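PDB 4V1T: LYND from Lyngbya aestuarii, which probably uses ATP and magnesium as a YcaO-family cyclodehydratase, turning residues of a precursor peptide into heterocycles. Local coordinates for residues Q353-Q356 / H357-S360. Numbering follows the deposited sequence.
Sequences QKYQ and HLIS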
loop_
_atom_site.group_PDB
_atom_site.type_symbol
_atom_site.label_atom_id
_atom_site.label_comp_id
_atom_site.label_asym_id
_atom_site.label_seq_id
_atom_site.Cartn_x
_atom_site.Cartn_y
_atom_site.Cartn_z
ATOM N N GLN B 353 -9.773 -2.842 1.216
ATOM C CA GLN B 353 -9.946 -1.427 0.869
ATOM C C GLN B 353 -11.010 -0.731 1.717
ATOM O O GLN B 353 -10.804 0.384 2.191
ATOM C CB GLN B 353 -10.307 -1.257 -0.603
ATOM C CG GLN B 353 -10.527 0.205 -0.968
ATOM C CD GLN B 353 -10.527 0.461 -2.451
ATOM O OE1 GLN B 353 -10.036 -0.348 -3.233
ATOM N NE2 GLN B 353 -11.075 1.601 -2.849
ATOM N N LYS B 354 -12.142 -1.396 1.900
ATOM C CA LYS B 354 -13.266 -0.808 2.618
ATOM C C LYS B 354 -12.925 -0.556 4.087
ATOM O O LYS B 354 -13.502 0.332 4.716
ATOM C CB LYS B 354 -14.491 -1.723 2.509
ATOM C CG LYS B 354 -15.778 -1.130 3.079
ATOM C CD LYS B 354 -16.994 -1.942 2.652
ATOM C CE LYS B 354 -18.252 -1.497 3.379
ATOM N NZ LYS B 354 -19.359 -2.480 3.210
ATOM N N TYR B 355 -11.990 -1.332 4.630
ATOM C CA TYR B 355 -11.707 -1.274 6.062
ATOM C C TYR B 355 -10.230 -1.001 6.389
ATOM O O TYR B 355 -9.815 -1.139 7.534
ATOM C CB TYR B 355 -12.175 -2.574 6.728
ATOM C CG TYR B 355 -13.663 -2.824 6.569
ATOM C CD1 TYR B 355 -14.592 -2.093 7.296
ATOM C CD2 TYR B 355 -14.140 -3.786 5.688
ATOM C CE1 TYR B 355 -15.949 -2.303 7.139
ATOM C CE2 TYR B 355 -15.497 -4.001 5.523
ATOM C CZ TYR B 355 -16.398 -3.260 6.253
ATOM O OH TYR B 355 -17.755 -3.473 6.104
ATOM N N GLN B 356 -9.455 -0.589 5.387
ATOM C CA GLN B 356 -8.054 -0.188 5.586
ATOM C C GLN B 356 -7.932 0.872 6.663
ATOM O O GLN B 356 -6.998 0.840 7.466
ATOM C CB GLN B 356 -7.456 0.416 4.311
ATOM C CG GLN B 356 -7.380 -0.513 3.131
ATOM C CD GLN B 356 -6.697 0.106 1.918
ATOM O OE1 GLN B 356 -6.103 -0.603 1.107
ATOM N NE2 GLN B 356 -6.793 1.421 1.778
ATOM N N HIS B 357 -8.876 1.812 6.655
ATOM C CA HIS B 357 -8.852 2.962 7.562
ATOM C C HIS B 357 -8.883 2.562 9.036
ATOM O O HIS B 357 -8.513 3.349 9.911
ATOM C CB HIS B 357 -10.027 3.894 7.257
ATOM C CG HIS B 357 -11.367 3.243 7.385
ATOM N ND1 HIS B 357 -12.165 3.394 8.500
ATOM C CD2 HIS B 357 -12.045 2.429 6.545
ATOM C CE1 HIS B 357 -13.279 2.705 8.337
ATOM N NE2 HIS B 357 -13.230 2.111 7.158
ATOM N N LEU B 358 -9.335 1.342 9.311
ATOM C CA LEU B 358 -9.361 0.842 10.676
ATOM C C LEU B 358 -7.951 0.502 11.176
ATOM O O LEU B 358 -7.754 0.250 12.366
ATOM C CB LEU B 358 -10.268 -0.378 10.767
ATOM C CG LEU B 358 -11.743 -0.131 10.471
ATOM C CD1 LEU B 358 -12.507 -1.445 10.589
ATOM C CD2 LEU B 358 -12.337 0.909 11.400
ATOM N N ILE B 359 -6.974 0.497 10.269
ATOM C CA ILE B 359 -5.579 0.252 10.661
ATOM C C ILE B 359 -4.934 1.552 11.124
ATOM O O ILE B 359 -4.596 2.414 10.313
ATOM C CB ILE B 359 -4.742 -0.355 9.510
ATOM C CG1 ILE B 359 -5.390 -1.632 8.966
ATOM C CG2 ILE B 359 -3.333 -0.682 9.997
ATOM C CD1 ILE B 359 -4.908 -2.042 7.595
ATOM N N SER B 360 -4.774 1.678 12.432
ATOM C CA SER B 360 -4.172 2.856 13.035
ATOM C C SER B 360 -4.002 2.662 14.531
ATOM O O SER B 360 -4.972 2.358 15.227
ATOM C CB SER B 360 -5.040 4.088 12.795
ATOM O OG SER B 360 -4.617 5.157 13.626
#
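His357 folds back over the turn at the end of the helix that runs through Lys354 and brings its imidazole to the carbonyl of that residue. Its CB lies 3.7 Å from Gln356 C; from there CG is tucked between the backbone N and C (chi1 59°), which swings the ring back along the chain. CD2 then passes Tyr355 CA at 3.7 Å, and NE2 ends 3.0 Å from Lys354 O, which meets the imidazole rim nearly in the ring plane. A flat ring with a polar nitrogen suits this place, covering backbone while facing a carbonyl. With an alanine in its place, Tyr355 CA would probably lose its cover and Lys354 O its imidazole neighbour. Through the same turn the chain makes two successive i to i+3 backbone hydrogen bonds, the pattern of 3-10-like turns: Leu358 N to Tyr355 O (3.1 Å) and Ile359 N to Gln356 O (2.8 Å, 161° at the hydrogen). Tyr355 and Leu358 point the same way, their CD1 atoms 4.0 Å apart, giving the turn an apolar flank; Leu358 continues onto Val425 of helix 413-429, within the YcaO region. Branched Ile359 suits its place by packing CB and CG1 against Gln356 O, CG1 at 3.3 Å, and reaching Leu421 of the same helix. The side chain of Tyr355 lies about 7 Å from the bound ADP.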